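Local coordinates for sensor protein CpxA (Vibrio parahaemolyticus, PDB 3V67) that probably senses envelope signals through its periplasmic domain, the part described here, and passes them on as a histidine kinase of a two-component system, at residues 18-23 and 119-124. Residues are numbered along the deposited sequence; the frame is centred on the assembly and turned at random.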
ATOM      1  N   GLN A  18       1.638  -6.875  11.140  1.00 38.23           N
ATOM      2  CA  GLN A  18       2.483  -7.714  11.986  1.00 40.34           C
ATOM      3  C   GLN A  18       3.204  -6.866  13.031  1.00 42.32           C
ATOM      4  O   GLN A  18       3.239  -7.216  14.218  1.00 44.07           O
ATOM      5  CB  GLN A  18       3.491  -8.481  11.125  1.00 41.39           C
ATOM      6  CG  GLN A  18       4.822  -8.773  11.802  1.00 54.95           C
ATOM      7  CD  GLN A  18       4.770  -9.981  12.720  1.00 71.74           C
ATOM      8  OE1 GLN A  18       4.161  -9.932  13.790  1.00 77.89           O
ATOM      9  NE2 GLN A  18       5.413 -11.074  12.307  1.00 82.46           N
ATOM     10  N   ARG A  19       3.750  -5.738  12.585  1.00 37.70           N
ATOM     11  CA  ARG A  19       4.399  -4.799  13.489  1.00 43.42           C
ATOM     12  C   ARG A  19       3.437  -4.322  14.571  1.00 47.50           C
ATOM     13  O   ARG A  19       3.753  -4.386  15.754  1.00 56.78           O
ATOM     14  CB  ARG A  19       4.956  -3.604  12.722  1.00 54.62           C
ATOM     15  CG  ARG A  19       5.528  -2.525  13.623  1.00 71.27           C
ATOM     16  CD  ARG A  19       6.701  -3.052  14.442  1.00 81.82           C
ATOM     17  NE  ARG A  19       7.986  -2.684  13.856  1.00 86.89           N
ATOM     18  CZ  ARG A  19       8.659  -3.433  12.988  1.00 85.85           C
ATOM     19  NH1 ARG A  19       8.174  -4.604  12.598  1.00 83.91           N
ATOM     20  NH2 ARG A  19       9.820  -3.009  12.510  1.00 86.28           N
ATOM     21  N   ILE A  20       2.265  -3.852  14.151  1.00 39.77           N
ATOM     22  CA  ILE A  20       1.226  -3.381  15.065  1.00 33.93           C
ATOM     23  C   ILE A  20       0.895  -4.423  16.129  1.00 29.79           C
ATOM     24  O   ILE A  20       0.763  -4.102  17.312  1.00 27.64           O
ATOM     25  CB  ILE A  20      -0.061  -3.014  14.299  1.00 30.36           C
ATOM     26  CG1 ILE A  20       0.175  -1.782  13.425  1.00 26.63           C
ATOM     27  CG2 ILE A  20      -1.212  -2.765  15.261  1.00 39.05           C
ATOM     28  CD1 ILE A  20      -1.001  -1.430  12.539  1.00 27.15           C
ATOM     29  N   ILE A  21       0.764  -5.673  15.695  1.00 33.09           N
ATOM     30  CA  ILE A  21       0.524  -6.782  16.613  1.00 38.77           C
ATOM     31  C   ILE A  21       1.667  -6.909  17.615  1.00 42.08           C
ATOM     32  O   ILE A  21       1.446  -7.093  18.818  1.00 38.56           O
ATOM     33  CB  ILE A  21       0.356  -8.107  15.844  1.00 38.80           C
ATOM     34  CG1 ILE A  21      -0.940  -8.082  15.035  1.00 35.17           C
ATOM     35  CG2 ILE A  21       0.360  -9.291  16.797  1.00 44.55           C
ATOM     36  CD1 ILE A  21      -2.172  -7.786  15.872  1.00 32.22           C
ATOM     37  N   GLU A  22       2.892  -6.793  17.108  1.00 46.44           N
ATOM     38  CA  GLU A  22       4.082  -6.885  17.947  1.00 48.84           C
ATOM     39  C   GLU A  22       4.154  -5.795  19.022  1.00 49.66           C
ATOM     40  O   GLU A  22       4.442  -6.088  20.184  1.00 57.76           O
ATOM     41  CB  GLU A  22       5.347  -6.887  17.086  1.00 49.30           C
ATOM     42  CG  GLU A  22       5.540  -8.170  16.287  1.00 51.02           C
ATOM     43  CD  GLU A  22       6.676  -8.075  15.288  1.00 56.49           C
ATOM     44  OE1 GLU A  22       7.243  -6.973  15.126  1.00 60.49           O
ATOM     45  OE2 GLU A  22       7.002  -9.106  14.662  1.00 54.87           O
ATOM     46  N   THR A  23       3.887  -4.546  18.645  1.00 40.38           N
ATOM     47  CA  THR A  23       3.931  -3.461  19.624  1.00 40.62           C
ATOM     48  C   THR A  23       2.728  -3.513  20.561  1.00 37.46           C
ATOM     49  O   THR A  23       2.794  -3.032  21.688  1.00 38.96           O
ATOM     50  CB  THR A  23       4.019  -2.053  18.981  1.00 38.66           C
ATOM     51  OG1 THR A  23       2.714  -1.469  18.903  1.00 41.23           O
ATOM     52  CG2 THR A  23       4.645  -2.113  17.600  1.00 42.27           C
ATOM     53  N   MET A 119      -6.604  -0.793  20.220  1.00 18.07           N
ATOM     54  CA  MET A 119      -5.436   0.012  19.914  1.00 11.21           C
ATOM     55  C   MET A 119      -5.421   0.377  18.437  1.00 16.30           C
ATOM     56  O   MET A 119      -5.864  -0.396  17.579  1.00 15.76           O
ATOM     57  CB  MET A 119      -4.155  -0.747  20.275  1.00 12.35           C
ATOM     58  CG  MET A 119      -2.902   0.119  20.313  1.00 17.27           C
ATOM     59  SD  MET A 119      -1.377  -0.840  20.429  1.00 13.44           S
ATOM     60  CE  MET A 119      -1.089  -1.209  18.704  1.00 10.84           C
ATOM     61  N   TYR A 120      -4.907   1.566  18.154  1.00 16.78           N
ATOM     62  CA  TYR A 120      -4.829   2.082  16.800  1.00 20.85           C
ATOM     63  C   TYR A 120      -3.469   2.743  16.636  1.00 21.26           C
ATOM     64  O   TYR A 120      -2.822   3.095  17.623  1.00 16.35           O
ATOM     65  CB  TYR A 120      -5.913   3.131  16.566  1.00 20.97           C
ATOM     66  CG  TYR A 120      -7.324   2.713  16.917  1.00 19.79           C
ATOM     67  CD1 TYR A 120      -8.223   2.338  15.924  1.00 24.93           C
ATOM     68  CD2 TYR A 120      -7.770   2.725  18.234  1.00 17.56           C
ATOM     69  CE1 TYR A 120      -9.521   1.970  16.234  1.00 22.68           C
ATOM     70  CE2 TYR A 120      -9.067   2.352  18.556  1.00 17.76           C
ATOM     71  CZ  TYR A 120      -9.936   1.978  17.554  1.00 18.47           C
ATOM     72  OH  TYR A 120     -11.224   1.610  17.867  1.00 23.61           O
ATOM     73  N   VAL A 121      -3.039   2.918  15.392  1.00 28.85           N
ATOM     74  CA  VAL A 121      -1.775   3.592  15.119  1.00 32.18           C
ATOM     75  C   VAL A 121      -1.947   4.635  14.021  1.00 31.84           C
ATOM     76  O   VAL A 121      -2.401   4.324  12.920  1.00 39.25           O
ATOM     77  CB  VAL A 121      -0.661   2.592  14.720  1.00 25.34           C
ATOM     78  CG1 VAL A 121       0.617   3.332  14.379  1.00 21.37           C
ATOM     79  CG2 VAL A 121      -0.408   1.594  15.837  1.00 28.36           C
ATOM     80  N   GLY A 122      -1.593   5.876  14.333  1.00 27.45           N
ATOM     81  CA  GLY A 122      -1.615   6.951  13.364  1.00 32.53           C
ATOM     82  C   GLY A 122      -0.202   7.271  12.926  1.00 33.99           C
ATOM     83  O   GLY A 122       0.732   7.196  13.718  1.00 30.82           O
ATOM     84  N   PHE A 123      -0.042   7.615  11.657  1.00 37.67           N
ATOM     85  CA  PHE A 123       1.275   7.921  11.117  1.00 39.69           C
ATOM     86  C   PHE A 123       1.125   8.647   9.795  1.00 43.44           C
ATOM     87  O   PHE A 123       0.334   8.238   8.953  1.00 43.08           O
ATOM     88  CB  PHE A 123       2.098   6.642  10.935  1.00 44.76           C
ATOM     89  CG  PHE A 123       1.392   5.564  10.157  1.00 49.24           C
ATOM     90  CD1 PHE A 123       1.550   5.463   8.784  1.00 53.12           C
ATOM     91  CD2 PHE A 123       0.582   4.644  10.803  1.00 50.78           C
ATOM     92  CE1 PHE A 123       0.903   4.471   8.068  1.00 55.64           C
ATOM     93  CE2 PHE A 123      -0.068   3.649  10.092  1.00 53.79           C
ATOM     94  CZ  PHE A 123       0.094   3.562   8.725  1.00 54.58           C
ATOM     95  N   LYS A 124       1.874   9.727   9.613  1.00 58.02           N
ATOM     96  CA  LYS A 124       1.767  10.491   8.377  1.00 67.37           C
ATOM     97  C   LYS A 124       2.287   9.686   7.189  1.00 65.91           C
ATOM     98  O   LYS A 124       3.288   8.972   7.286  1.00 63.68           O
ATOM     99  CB  LYS A 124       2.452  11.857   8.484  1.00 70.45           C
ATOM    100  CG  LYS A 124       3.955  11.850   8.275  1.00 74.34           C
ATOM    101  CD  LYS A 124       4.357  12.883   7.228  1.00 78.89           C
ATOM    102  CE  LYS A 124       3.832  14.270   7.574  1.00 75.34           C
ATOM    103  NZ  LYS A 124       4.119  15.256   6.498  1.00 78.13           N
TER
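The peptide carbonyl of Ile20 is the flat group that Met119 meets: the thioether methyl CE approaches the carbonyl oxygen O of Ile20 at 3.7 Å, tilted to one side of the peptide plane. The two aromatic rings of the strand stand farther back, on opposite faces of the sheet. Phe123 starts out toward the helix, while Tyr120 points the other way, packing against Met81 and Val85 of helix 75-87 and hydrogen-bonding through its OH to Ser61. Methionine suits its place because a long unbranched chain can span the gap between helix and strand. Its first two torsions keep it extended (chi1 -166°), and a bend at chi3, 85°, swings CE to the helix, where it lies 3.8 Å from CG2 of Ile20. That same CE is also 3.8 Å from OG1 of Thr23, three residues on from Ile20, so both face the strand; threonine is small enough to leave room for the methyl, and its side chain meets methionine's at nearly a right angle.

Helix 14-30 thus lies over one face of the central antiparallel sheet of a PAS fold. The two short axes approach to 9.9 Å at 124°, with CA of Ile20 7.6 Å from CA of Val121. Branching at CB suits both residues, setting carbon groups close to each backbone: CG1 of Ile20 passes CG2 of Val121 at 4.2 Å, the side chains running in opposite directions. Within the helix, NH1 of Arg19 forms a salt bridge with OE1 of Glu22. Arg134 of the second subunit packs on Thr23, and Leu133 of that subunit on Arg19.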